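Protein yxeP (Bacillus subtilis, PDB 1YSJ) probably catalyses the deacetylation of N-acetylcysteine to cysteine and acetate, as a two-metal M20-family hydrolase in the breakdown of S-(2-succino)cysteine. Local coordinates at residues A[46-51]-A[157-162]; A[73-78]-A[167-172]; A[96-101]-A[151-156]. The protein carries 1 engineered substitution. All blocks are in the same frame, centred on the assembly; numbering follows the deposited sequence.

Contact 1: A[46-51]-A[157-162]; sequences ELSFQE and EEIAAG. With NI (nickel (II) ion), chain D.
F49 carries a small apolar patch against I159 and A161, two loops meeting without a hydrogen bond between them, and S48 lies beside it. The F49 ring meets two methyls obliquely: CE1 of F49 is 3.6 Å from CB of A161, and CD1 of F49 is 3.8 Å from CD1 of I159. I159 has CG1 between its backbone N and carbonyl carbon (chi1 57°), which carries that branch to S48, where I159 CG1 lies 3.6 Å from both CB and OG of S48. With an alanine in place of F49, the methyls of I159 and A161 would probably lose their aromatic partner and a gap would open between the loops.

The polar contacts run within each loop or to third parties. F49 N, inside the type II turn that the L47 O to Q50 N bond closes, donates to E51 OE2 at 2.9 Å, arriving from above the carboxylate plane. The hydroxyl of S48 is hydrogen-bonded to D99. E158 is bent at chi2 (-69°) and grips the nickel ion with both oxygens, OE1 and OE2 of E158 each 2.4 Å from it; H374, C122 and two waters complete the coordination. One of these waters donates to E157 OE1.

The contact joins the loop between helices 28-43 and 52-64 to the metal-binding loop between strand 148-154 and helix 162-168, while E157 and E158 touch H124 of helix 124-139.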
ATOM      1  N   GLU A  46      -4.543 -24.232 -23.418  1.00 41.65           N
ATOM      2  CA  GLU A  46      -5.239 -22.969 -23.628  1.00 43.18           C
ATOM      3  C   GLU A  46      -5.728 -22.394 -22.300  1.00 42.30           C
ATOM      4  O   GLU A  46      -6.039 -23.135 -21.368  1.00 43.23           O
ATOM      5  CB  GLU A  46      -6.402 -23.152 -24.623  1.00 43.76           C
ATOM      6  CG  GLU A  46      -5.952 -23.460 -26.064  1.00 43.08           C
ATOM      7  CD  GLU A  46      -7.094 -23.884 -26.982  1.00 45.88           C
ATOM      8  OE1 GLU A  46      -7.749 -24.901 -26.672  1.00 45.36           O
ATOM      9  OE2 GLU A  46      -7.327 -23.215 -28.021  1.00 42.84           O
ATOM     10  N   LEU A  47      -5.790 -21.069 -22.223  1.00 42.44           N
ATOM     11  CA  LEU A  47      -6.214 -20.371 -21.003  1.00 42.43           C
ATOM     12  C   LEU A  47      -7.740 -20.329 -20.854  1.00 40.41           C
ATOM     13  O   LEU A  47      -8.458 -20.591 -21.812  1.00 40.43           O
ATOM     14  CB  LEU A  47      -5.610 -18.959 -20.959  1.00 41.30           C
ATOM     15  CG  LEU A  47      -4.073 -18.899 -20.974  1.00 41.28           C
ATOM     16  CD1 LEU A  47      -3.545 -17.489 -21.166  1.00 33.93           C
ATOM     17  CD2 LEU A  47      -3.503 -19.498 -19.702  1.00 41.74           C
ATOM     18  N   SER A  48      -8.211 -20.025 -19.644  1.00 41.03           N
ATOM     19  CA  SER A  48      -9.645 -19.879 -19.326  1.00 42.94           C
ATOM     20  C   SER A  48     -10.416 -19.073 -20.369  1.00 43.04           C
ATOM     21  O   SER A  48     -10.015 -17.958 -20.709  1.00 43.07           O
ATOM     22  CB  SER A  48      -9.825 -19.215 -17.951  1.00 42.42           C
ATOM     23  OG  SER A  48      -9.346 -20.037 -16.896  1.00 43.69           O
ATOM     24  N   PHE A  49     -11.519 -19.650 -20.856  1.00 43.45           N
ATOM     25  CA  PHE A  49     -12.379 -19.067 -21.904  1.00 42.89           C
ATOM     26  C   PHE A  49     -11.726 -18.917 -23.292  1.00 44.18           C
ATOM     27  O   PHE A  49     -12.316 -18.317 -24.198  1.00 44.05           O
ATOM     28  CB  PHE A  49     -13.014 -17.738 -21.451  1.00 41.88           C
ATOM     29  CG  PHE A  49     -14.087 -17.898 -20.408  1.00 43.49           C
ATOM     30  CD1 PHE A  49     -14.112 -17.068 -19.292  1.00 43.79           C
ATOM     31  CD2 PHE A  49     -15.072 -18.883 -20.536  1.00 40.74           C
ATOM     32  CE1 PHE A  49     -15.100 -17.204 -18.319  1.00 42.86           C
ATOM     33  CE2 PHE A  49     -16.061 -19.033 -19.566  1.00 42.42           C
ATOM     34  CZ  PHE A  49     -16.077 -18.189 -18.453  1.00 42.69           C
ATOM     35  N   GLN A  50     -10.528 -19.474 -23.453  1.00 44.69           N
ATOM     36  CA  GLN A  50      -9.776 -19.396 -24.710  1.00 45.99           C
ATOM     37  C   GLN A  50      -9.497 -20.790 -25.259  1.00 44.50           C
ATOM     38  O   GLN A  50      -8.622 -20.971 -26.117  1.00 44.04           O
ATOM     39  CB  GLN A  50      -8.459 -18.634 -24.507  1.00 45.26           C
ATOM     40  CG  GLN A  50      -8.635 -17.177 -24.084  1.00 48.39           C
ATOM     41  CD  GLN A  50      -7.337 -16.393 -24.145  1.00 53.34           C
ATOM     42  OE1 GLN A  50      -6.777 -16.167 -25.232  1.00 57.98           O
ATOM     43  NE2 GLN A  50      -6.857 -15.951 -22.981  1.00 56.73           N
ATOM     44  N   GLU A  51     -10.258 -21.769 -24.764  1.00 42.71           N
ATOM     45  CA  GLU A  51     -10.071 -23.176 -25.112  1.00 40.60           C
ATOM     46  C   GLU A  51     -10.780 -23.533 -26.418  1.00 40.74           C
ATOM     47  O   GLU A  51     -11.627 -24.425 -26.460  1.00 42.50           O
ATOM     48  CB  GLU A  51     -10.536 -24.096 -23.971  1.00 39.39           C
ATOM     49  CG  GLU A  51     -10.190 -23.622 -22.559  1.00 42.51           C
ATOM     50  CD  GLU A  51     -11.269 -22.728 -21.933  1.00 46.23           C
ATOM     51  OE1 GLU A  51     -12.137 -22.206 -22.663  1.00 45.81           O
ATOM     52  OE2 GLU A  51     -11.246 -22.540 -20.699  1.00 45.57           O
ATOM     53  N   GLU A 157     -12.221 -23.137 -15.118  1.00 45.14           N
ATOM     54  CA  GLU A 157     -12.206 -23.532 -13.707  1.00 46.23           C
ATOM     55  C   GLU A 157     -11.225 -22.655 -12.929  1.00 47.57           C
ATOM     56  O   GLU A 157     -11.503 -22.240 -11.800  1.00 48.20           O
ATOM     57  CB  GLU A 157     -11.836 -25.008 -13.552  1.00 46.86           C
ATOM     58  CG  GLU A 157     -11.974 -25.571 -12.129  1.00 50.66           C
ATOM     59  CD  GLU A 157     -10.807 -25.213 -11.205  1.00 58.88           C
ATOM     60  OE1 GLU A 157      -9.649 -25.136 -11.677  1.00 53.92           O
ATOM     61  OE2 GLU A 157     -11.051 -25.013  -9.995  1.00 60.99           O
ATOM     62  N   GLU A 158     -10.086 -22.362 -13.550  1.00 47.32           N
ATOM     63  CA  GLU A 158      -9.006 -21.649 -12.874  1.00 48.07           C
ATOM     64  C   GLU A 158      -9.376 -20.228 -12.453  1.00 47.96           C
ATOM     65  O   GLU A 158      -8.767 -19.676 -11.541  1.00 47.93           O
ATOM     66  CB  GLU A 158      -7.726 -21.661 -13.718  1.00 48.11           C
ATOM     67  CG  GLU A 158      -7.172 -23.065 -13.997  1.00 45.39           C
ATOM     68  CD  GLU A 158      -6.609 -23.759 -12.758  1.00 46.87           C
ATOM     69  OE1 GLU A 158      -6.552 -23.154 -11.662  1.00 43.05           O
ATOM     70  OE2 GLU A 158      -6.210 -24.932 -12.877  1.00 49.68           O
ATOM     71  N   ILE A 159     -10.374 -19.643 -13.109  1.00 48.60           N
ATOM     72  CA  ILE A 159     -10.839 -18.304 -12.730  1.00 47.35           C
ATOM     73  C   ILE A 159     -12.226 -18.351 -12.092  1.00 46.44           C
ATOM     74  O   ILE A 159     -12.860 -17.313 -11.883  1.00 46.94           O
ATOM     75  CB  ILE A 159     -10.786 -17.306 -13.913  1.00 47.20           C
ATOM     76  CG1 ILE A 159     -11.603 -17.827 -15.105  1.00 46.93           C
ATOM     77  CG2 ILE A 159      -9.329 -17.024 -14.292  1.00 48.35           C
ATOM     78  CD1 ILE A 159     -11.966 -16.766 -16.125  1.00 44.68           C
ATOM     79  N   ALA A 160     -12.673 -19.569 -11.784  1.00 46.79           N
ATOM     80  CA  ALA A 160     -13.942 -19.829 -11.090  1.00 46.65           C
ATOM     81  C   ALA A 160     -15.155 -19.235 -11.805  1.00 46.33           C
ATOM     82  O   ALA A 160     -16.093 -18.746 -11.161  1.00 45.21           O
ATOM     83  CB  ALA A 160     -13.871 -19.347  -9.628  1.00 47.28           C
ATOM     84  N   ALA A 161     -15.144 -19.301 -13.137  1.00 44.27           N
ATOM     85  CA  ALA A 161     -16.181 -18.656 -13.935  1.00 43.54           C
ATOM     86  C   ALA A 161     -16.966 -19.628 -14.825  1.00 43.43           C
ATOM     87  O   ALA A 161     -18.094 -19.339 -15.224  1.00 43.40           O
ATOM     88  CB  ALA A 161     -15.576 -17.536 -14.757  1.00 43.30           C
ATOM     89  N   GLY A 162     -16.378 -20.786 -15.107  1.00 43.33           N
ATOM     90  CA  GLY A 162     -16.953 -21.738 -16.055  1.00 41.68           C
ATOM     91  C   GLY A 162     -18.166 -22.504 -15.579  1.00 41.52           C
ATOM     92  O   GLY A 162     -19.110 -22.713 -16.346  1.00 43.06           O
TER
HETATM   93 NI    NI D 382      -5.695 -25.114 -10.546  1.00 42.62          NI
HETATM   94  O   HOH W   1      -7.778 -26.384 -10.122  1.00 39.70           O
HETATM   95  O   HOH W   2      -6.276 -25.100  -8.279  1.00 49.38           O

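Contact 2: A[73-78]-A[167-172]; sequences PQLKTG and LEAGVL. Engineered in segment 73-78: G78 (natural residue Ala).
Loose apolar contact joins L75 to A169 and V171, with the amide oxygen of Q74 lying alongside. The 73-78 loop, which links strand 68-69 to strand 79-84, lies against the turn that follows helix 162-168, at the margin of the domain and away from the nickel ions. The closest backbone approach is modest, Q74 CA and A169 CA being 6.5 Å apart.

L75 supplies the greasy part. Its CG stands 4.4 Å from CB of A169, and its CD1 reaches toward V171, 4.4 Å from CG2 of that valine; L75 also touches K165 one helical turn earlier. Such spacings describe side chains that cover one another without interlocking tightly.

Q74 is the more exposed partner. With CG anti to the backbone N (chi1 -179°) and the chain extended beyond it, its amide is held out toward the turn, where OE1 of Q74 lies 3.7 Å from CA of A169. That oxygen also comes to 3.5 Å from the carbonyl O of E168, two acceptors side by side.

The helix closes in a Schellman motif: G170 has a positive phi of 80°, a conformation that favours glycine, and its N bonds back to L167 O at 3.1 Å. The turn leads the chain on to V171, whose side chain also meets I152 of strand 148-154.

The contact probably rests on apolar burial of L75 against A169 and V171, with no polar bond across the two segments to fix its geometry.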
ATOM      1  N   PRO A  73     -25.149 -23.328 -27.721  1.00 46.82           N
ATOM      2  CA  PRO A  73     -24.498 -22.218 -28.427  1.00 46.20           C
ATOM      3  C   PRO A  73     -23.921 -21.153 -27.493  1.00 46.64           C
ATOM      4  O   PRO A  73     -22.911 -20.526 -27.830  1.00 46.63           O
ATOM      5  CB  PRO A  73     -25.625 -21.627 -29.286  1.00 46.54           C
ATOM      6  CG  PRO A  73     -26.681 -22.676 -29.336  1.00 44.04           C
ATOM      7  CD  PRO A  73     -26.588 -23.403 -28.038  1.00 46.62           C
ATOM      8  N   GLN A  74     -24.549 -20.967 -26.331  1.00 47.54           N
ATOM      9  CA  GLN A  74     -24.075 -20.005 -25.326  1.00 49.20           C
ATOM     10  C   GLN A  74     -22.683 -20.354 -24.768  1.00 48.13           C
ATOM     11  O   GLN A  74     -21.958 -19.470 -24.322  1.00 47.59           O
ATOM     12  CB  GLN A  74     -25.102 -19.825 -24.194  1.00 50.13           C
ATOM     13  CG  GLN A  74     -24.698 -18.815 -23.119  1.00 52.75           C
ATOM     14  CD  GLN A  74     -25.867 -18.314 -22.280  1.00 50.32           C
ATOM     15  OE1 GLN A  74     -26.416 -19.044 -21.452  1.00 47.81           O
ATOM     16  NE2 GLN A  74     -26.231 -17.049 -22.475  1.00 50.71           N
ATOM     17  N   LEU A  75     -22.315 -21.633 -24.803  1.00 47.85           N
ATOM     18  CA  LEU A  75     -20.962 -22.050 -24.429  1.00 47.33           C
ATOM     19  C   LEU A  75     -20.038 -22.052 -25.638  1.00 47.42           C
ATOM     20  O   LEU A  75     -19.994 -23.032 -26.386  1.00 48.60           O
ATOM     21  CB  LEU A  75     -20.963 -23.436 -23.771  1.00 45.72           C
ATOM     22  CG  LEU A  75     -21.422 -23.565 -22.319  1.00 48.92           C
ATOM     23  CD1 LEU A  75     -21.439 -25.035 -21.916  1.00 49.90           C
ATOM     24  CD2 LEU A  75     -20.535 -22.760 -21.369  1.00 46.80           C
ATOM     25  N   LYS A  76     -19.305 -20.954 -25.818  1.00 47.53           N
ATOM     26  CA  LYS A  76     -18.354 -20.807 -26.925  1.00 49.00           C
ATOM     27  C   LYS A  76     -17.275 -21.878 -26.824  1.00 48.46           C
ATOM     28  O   LYS A  76     -16.964 -22.555 -27.806  1.00 49.54           O
ATOM     29  CB  LYS A  76     -17.705 -19.417 -26.933  1.00 49.97           C
ATOM     30  CG  LYS A  76     -18.631 -18.239 -26.582  1.00 59.28           C
ATOM     31  CD  LYS A  76     -18.424 -17.743 -25.137  1.00 64.38           C
ATOM     32  CE  LYS A  76     -19.276 -18.513 -24.138  1.00 63.96           C
ATOM     33  NZ  LYS A  76     -18.718 -18.556 -22.753  1.00 70.16           N
ATOM     34  N   THR A  77     -16.709 -22.023 -25.628  1.00 46.36           N
ATOM     35  CA  THR A  77     -15.773 -23.106 -25.346  1.00 45.49           C
ATOM     36  C   THR A  77     -16.385 -24.047 -24.315  1.00 44.41           C
ATOM     37  O   THR A  77     -17.199 -23.638 -23.484  1.00 44.31           O
ATOM     38  CB  THR A  77     -14.402 -22.587 -24.851  1.00 45.27           C
ATOM     39  OG1 THR A  77     -14.580 -21.853 -23.636  1.00 45.88           O
ATOM     40  CG2 THR A  77     -13.744 -21.680 -25.890  1.00 44.45           C
ATOM     41  N   GLY A  78     -15.988 -25.307 -24.369  1.00 44.01           N
ATOM     42  CA  GLY A  78     -16.579 -26.319 -23.505  1.00 43.45           C
ATOM     43  C   GLY A  78     -17.489 -27.205 -24.323  1.00 43.53           C
ATOM     44  O   GLY A  78     -18.044 -26.774 -25.337  1.00 41.80           O
ATOM     45  N   LEU A 167     -24.051 -23.672 -15.609  1.00 41.66           N
ATOM     46  CA  LEU A 167     -25.328 -23.623 -14.892  1.00 42.46           C
ATOM     47  C   LEU A 167     -26.324 -22.702 -15.582  1.00 41.81           C
ATOM     48  O   LEU A 167     -27.487 -23.072 -15.785  1.00 42.30           O
ATOM     49  CB  LEU A 167     -25.129 -23.189 -13.432  1.00 42.41           C
ATOM     50  CG  LEU A 167     -24.678 -24.262 -12.432  1.00 45.30           C
ATOM     51  CD1 LEU A 167     -24.131 -23.641 -11.155  1.00 39.23           C
ATOM     52  CD2 LEU A 167     -25.815 -25.225 -12.107  1.00 44.27           C
ATOM     53  N   GLU A 168     -25.856 -21.513 -15.958  1.00 41.46           N
ATOM     54  CA  GLU A 168     -26.698 -20.505 -16.613  1.00 42.75           C
ATOM     55  C   GLU A 168     -27.111 -20.903 -18.036  1.00 42.38           C
ATOM     56  O   GLU A 168     -28.061 -20.349 -18.590  1.00 40.69           O
ATOM     57  CB  GLU A 168     -25.999 -19.142 -16.611  1.00 42.00           C
ATOM     58  CG  GLU A 168     -25.893 -18.515 -15.223  1.00 43.20           C
ATOM     59  CD  GLU A 168     -24.931 -17.340 -15.162  1.00 44.43           C
ATOM     60  OE1 GLU A 168     -25.124 -16.460 -14.292  1.00 46.59           O
ATOM     61  OE2 GLU A 168     -23.988 -17.292 -15.978  1.00 44.31           O
ATOM     62  N   ALA A 169     -26.393 -21.865 -18.612  1.00 42.51           N
ATOM     63  CA  ALA A 169     -26.708 -22.398 -19.936  1.00 42.49           C
ATOM     64  C   ALA A 169     -27.818 -23.444 -19.877  1.00 42.13           C
ATOM     65  O   ALA A 169     -28.293 -23.902 -20.914  1.00 43.41           O
ATOM     66  CB  ALA A 169     -25.454 -22.979 -20.592  1.00 41.58           C
ATOM     67  N   GLY A 170     -28.229 -23.806 -18.660  1.00 42.92           N
ATOM     68  CA  GLY A 170     -29.295 -24.788 -18.435  1.00 40.04           C
ATOM     69  C   GLY A 170     -28.847 -26.231 -18.568  1.00 41.07           C
ATOM     70  O   GLY A 170     -29.672 -27.133 -18.714  1.00 39.67           O
ATOM     71  N   VAL A 171     -27.535 -26.450 -18.493  1.00 42.44           N
ATOM     72  CA  VAL A 171     -26.939 -27.771 -18.713  1.00 42.28           C
ATOM     73  C   VAL A 171     -27.331 -28.765 -17.609  1.00 43.82           C
ATOM     74  O   VAL A 171     -27.387 -29.971 -17.850  1.00 44.06           O
ATOM     75  CB  VAL A 171     -25.382 -27.662 -18.884  1.00 43.90           C
ATOM     76  CG1 VAL A 171     -24.680 -29.032 -18.829  1.00 41.28           C
ATOM     77  CG2 VAL A 171     -25.029 -26.935 -20.175  1.00 37.05           C
ATOM     78  N   LEU A 172     -27.624 -28.258 -16.412  1.00 44.40           N
ATOM     79  CA  LEU A 172     -27.992 -29.121 -15.284  1.00 45.76           C
ATOM     80  C   LEU A 172     -29.496 -29.260 -15.041  1.00 46.14           C
ATOM     81  O   LEU A 172     -29.920 -29.861 -14.048  1.00 44.27           O
ATOM     82  CB  LEU A 172     -27.271 -28.693 -13.997  1.00 45.50           C
ATOM     83  CG  LEU A 172     -25.770 -28.988 -13.860  1.00 49.60           C
ATOM     84  CD1 LEU A 172     -25.335 -28.723 -12.432  1.00 59.29           C
ATOM     85  CD2 LEU A 172     -25.419 -30.421 -14.234  1.00 54.88           C
TER

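Contact 3: A[96-101]-A[151-156]; sequences ADIDAL and FIFQPA
I98 can be followed outward from the backbone as it crosses Q154, F153 and P155 at the end of a parallel strand pair. Its CB lies 4.0 Å from the carbonyl O of Q154. From there the two branches part: CG1, placed between backbone N and carbonyl carbon (chi1 69°), comes 3.4 Å from Q154 O and 3.9 Å from P155 CA, whereas CG2 meets CB of F153 at 3.8 Å and lies near the plane of the phenyl ring, at its edge. At the tip, CD1 packs on G78, an engineered residue of the 73-78 loop, and T55 and I58 of helix 52-64 also meet I98. The side chains of I98 and F153 cross at about a right angle, while A96 CB approaches the ring obliquely on the same face of the sheet.

The backbones are joined in parallel register, A96 beside F153 and D97 beside Q154. A96 N donates to I152 O at 2.8 Å and Q154 N returns a bond to A96 O, both almost straight; the third, from I98 N to Q154 O at 3.0 Å, is more bent, with its donor tilted 26° from the carbonyl plane.

Beyond the strands D99 turns toward A156, its OD2 3.3 Å from CA of A156. D99 is hydrogen-bonded to S48, to the backbone N of E158 and to ND1 of the nickel ligand H124, and is probably a second-shell residue positioning that histidine. D97 bonds H127, and Q154 bonds Y354. Neighbouring parallel strands whose C-terminal loops deliver metal-site residues are characteristic of the M20 catalytic domain.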
ATOM      1  N   ALA A  96     -15.502 -32.686 -16.162  1.00 42.31           N
ATOM      2  CA  ALA A  96     -14.061 -32.441 -16.279  1.00 43.35           C
ATOM      3  C   ALA A  96     -13.807 -30.971 -16.625  1.00 43.39           C
ATOM      4  O   ALA A  96     -14.604 -30.347 -17.324  1.00 44.62           O
ATOM      5  CB  ALA A  96     -13.445 -33.349 -17.340  1.00 41.70           C
ATOM      6  N   ASP A  97     -12.701 -30.425 -16.131  1.00 44.71           N
ATOM      7  CA  ASP A  97     -12.280 -29.055 -16.465  1.00 46.40           C
ATOM      8  C   ASP A  97     -11.223 -29.060 -17.565  1.00 45.15           C
ATOM      9  O   ASP A  97     -10.372 -29.945 -17.601  1.00 46.40           O
ATOM     10  CB  ASP A  97     -11.783 -28.303 -15.223  1.00 47.79           C
ATOM     11  CG  ASP A  97     -11.049 -29.201 -14.231  1.00 53.20           C
ATOM     12  OD1 ASP A  97     -10.602 -30.310 -14.606  1.00 58.89           O
ATOM     13  OD2 ASP A  97     -10.925 -28.789 -13.061  1.00 59.35           O
ATOM     14  N   ILE A  98     -11.279 -28.081 -18.467  1.00 44.65           N
ATOM     15  CA  ILE A  98     -10.454 -28.131 -19.689  1.00 43.29           C
ATOM     16  C   ILE A  98      -9.390 -27.026 -19.857  1.00 44.77           C
ATOM     17  O   ILE A  98      -8.636 -27.044 -20.831  1.00 44.97           O
ATOM     18  CB  ILE A  98     -11.338 -28.219 -20.978  1.00 44.45           C
ATOM     19  CG1 ILE A  98     -12.110 -26.910 -21.227  1.00 43.27           C
ATOM     20  CG2 ILE A  98     -12.285 -29.412 -20.898  1.00 42.39           C
ATOM     21  CD1 ILE A  98     -12.785 -26.828 -22.599  1.00 40.41           C
ATOM     22  N   ASP A  99      -9.333 -26.075 -18.923  1.00 45.00           N
ATOM     23  CA  ASP A  99      -8.438 -24.910 -19.047  1.00 44.54           C
ATOM     24  C   ASP A  99      -7.055 -25.085 -18.396  1.00 43.97           C
ATOM     25  O   ASP A  99      -6.907 -25.799 -17.409  1.00 42.92           O
ATOM     26  CB  ASP A  99      -9.122 -23.637 -18.522  1.00 43.61           C
ATOM     27  CG  ASP A  99      -9.477 -23.712 -17.036  1.00 45.52           C
ATOM     28  OD1 ASP A  99      -9.727 -24.821 -16.504  1.00 42.31           O
ATOM     29  OD2 ASP A  99      -9.526 -22.638 -16.400  1.00 47.97           O
ATOM     30  N   ALA A 100      -6.053 -24.417 -18.969  1.00 44.33           N
ATOM     31  CA  ALA A 100      -4.681 -24.436 -18.458  1.00 42.67           C
ATOM     32  C   ALA A 100      -4.323 -23.130 -17.728  1.00 43.17           C
ATOM     33  O   ALA A 100      -5.209 -22.335 -17.393  1.00 41.82           O
ATOM     34  CB  ALA A 100      -3.714 -24.701 -19.588  1.00 42.38           C
ATOM     35  N   LEU A 101      -3.028 -22.907 -17.502  1.00 43.15           N
ATOM     36  CA  LEU A 101      -2.559 -21.792 -16.670  1.00 43.86           C
ATOM     37  C   LEU A 101      -1.460 -20.943 -17.309  1.00 43.31           C
ATOM     38  O   LEU A 101      -0.662 -21.459 -18.090  1.00 42.70           O
ATOM     39  CB  LEU A 101      -2.083 -22.313 -15.313  1.00 42.33           C
ATOM     40  CG  LEU A 101      -3.186 -22.695 -14.323  1.00 48.01           C
ATOM     41  CD1 LEU A 101      -2.652 -23.700 -13.317  1.00 46.10           C
ATOM     42  CD2 LEU A 101      -3.781 -21.463 -13.626  1.00 47.73           C
ATOM     43  N   PHE A 151     -22.138 -35.527 -19.963  1.00 40.69           N
ATOM     44  CA  PHE A 151     -20.729 -35.189 -19.762  1.00 40.61           C
ATOM     45  C   PHE A 151     -20.495 -33.695 -19.944  1.00 40.27           C
ATOM     46  O   PHE A 151     -20.911 -33.099 -20.941  1.00 41.43           O
ATOM     47  CB  PHE A 151     -19.829 -36.003 -20.700  1.00 39.20           C
ATOM     48  CG  PHE A 151     -19.895 -37.479 -20.458  1.00 39.85           C
ATOM     49  CD1 PHE A 151     -20.889 -38.253 -21.058  1.00 38.21           C
ATOM     50  CD2 PHE A 151     -18.975 -38.099 -19.619  1.00 36.15           C
ATOM     51  CE1 PHE A 151     -20.959 -39.621 -20.830  1.00 40.60           C
ATOM     52  CE2 PHE A 151     -19.038 -39.467 -19.383  1.00 39.12           C
ATOM     53  CZ  PHE A 151     -20.034 -40.230 -19.988  1.00 38.78           C
ATOM     54  N   ILE A 152     -19.824 -33.108 -18.963  1.00 39.93           N
ATOM     55  CA  ILE A 152     -19.572 -31.678 -18.915  1.00 40.15           C
ATOM     56  C   ILE A 152     -18.069 -31.426 -19.007  1.00 40.63           C
ATOM     57  O   ILE A 152     -17.307 -31.768 -18.098  1.00 41.43           O
ATOM     58  CB  ILE A 152     -20.155 -31.049 -17.613  1.00 39.57           C
ATOM     59  CG1 ILE A 152     -21.670 -31.255 -17.558  1.00 39.68           C
ATOM     60  CG2 ILE A 152     -19.805 -29.561 -17.507  1.00 37.64           C
ATOM     61  CD1 ILE A 152     -22.284 -30.994 -16.198  1.00 46.04           C
ATOM     62  N   PHE A 153     -17.651 -30.847 -20.125  1.00 40.08           N
ATOM     63  CA  PHE A 153     -16.272 -30.424 -20.291  1.00 40.54           C
ATOM     64  C   PHE A 153     -16.247 -28.909 -20.133  1.00 41.20           C
ATOM     65  O   PHE A 153     -16.556 -28.159 -21.053  1.00 40.80           O
ATOM     66  CB  PHE A 153     -15.696 -30.918 -21.627  1.00 39.00           C
ATOM     67  CG  PHE A 153     -15.643 -32.425 -21.735  1.00 38.41           C
ATOM     68  CD1 PHE A 153     -16.719 -33.140 -22.259  1.00 36.67           C
ATOM     69  CD2 PHE A 153     -14.527 -33.128 -21.292  1.00 37.56           C
ATOM     70  CE1 PHE A 153     -16.685 -34.527 -22.351  1.00 36.61           C
ATOM     71  CE2 PHE A 153     -14.479 -34.524 -21.378  1.00 35.97           C
ATOM     72  CZ  PHE A 153     -15.561 -35.224 -21.909  1.00 39.63           C
ATOM     73  N   GLN A 154     -15.889 -28.487 -18.928  1.00 42.71           N
ATOM     74  CA  GLN A 154     -16.124 -27.139 -18.460  1.00 42.81           C
ATOM     75  C   GLN A 154     -14.925 -26.214 -18.672  1.00 44.59           C
ATOM     76  O   GLN A 154     -13.807 -26.542 -18.271  1.00 46.49           O
ATOM     77  CB  GLN A 154     -16.492 -27.186 -16.971  1.00 42.06           C
ATOM     78  CG  GLN A 154     -16.630 -25.821 -16.316  1.00 40.50           C
ATOM     79  CD  GLN A 154     -16.366 -25.851 -14.832  1.00 43.24           C
ATOM     80  OE1 GLN A 154     -17.011 -26.596 -14.087  1.00 48.61           O
ATOM     81  NE2 GLN A 154     -15.423 -25.025 -14.383  1.00 40.39           N
ATOM     82  N   PRO A 155     -15.164 -25.032 -19.268  1.00 45.57           N
ATOM     83  CA  PRO A 155     -14.081 -24.058 -19.403  1.00 45.91           C
ATOM     84  C   PRO A 155     -13.879 -23.295 -18.100  1.00 44.69           C
ATOM     85  O   PRO A 155     -14.738 -23.348 -17.224  1.00 44.81           O
ATOM     86  CB  PRO A 155     -14.617 -23.102 -20.472  1.00 45.07           C
ATOM     87  CG  PRO A 155     -16.101 -23.128 -20.275  1.00 44.31           C
ATOM     88  CD  PRO A 155     -16.439 -24.527 -19.820  1.00 44.16           C
ATOM     89  N   ALA A 156     -12.739 -22.618 -17.971  1.00 43.86           N
ATOM     90  CA  ALA A 156     -12.556 -21.560 -16.969  1.00 44.70           C
ATOM     91  C   ALA A 156     -12.737 -21.967 -15.493  1.00 45.24           C
ATOM     92  O   ALA A 156     -13.340 -21.222 -14.706  1.00 44.58           O
ATOM     93  CB  ALA A 156     -13.454 -20.357 -17.310  1.00 42.78           C
TER

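In the fold
From the N terminus, the chain passes helix 28-43 and leaves the first half of contact 1 at 46-51, then that of contact 2 at 73-78 and that of contact 3 at 96-101. It comes back along strand 148-154, where contact 3 closes first, then contact 1 at 157-162, and last contact 2 at 167-172. Contact 3 is therefore the innermost, enclosed by both others, whereas contacts 1 and 2 cross. Bonds also run between them: a backbone bond between E46 and A100 ties contact 1 to contact 3, and E51 to T77 ties it to contact 2. Together they fasten the loop before helix 52-64 and the loop between strands 68-69 and 79-84 to the central sheet, the nickel site and helix 162-168.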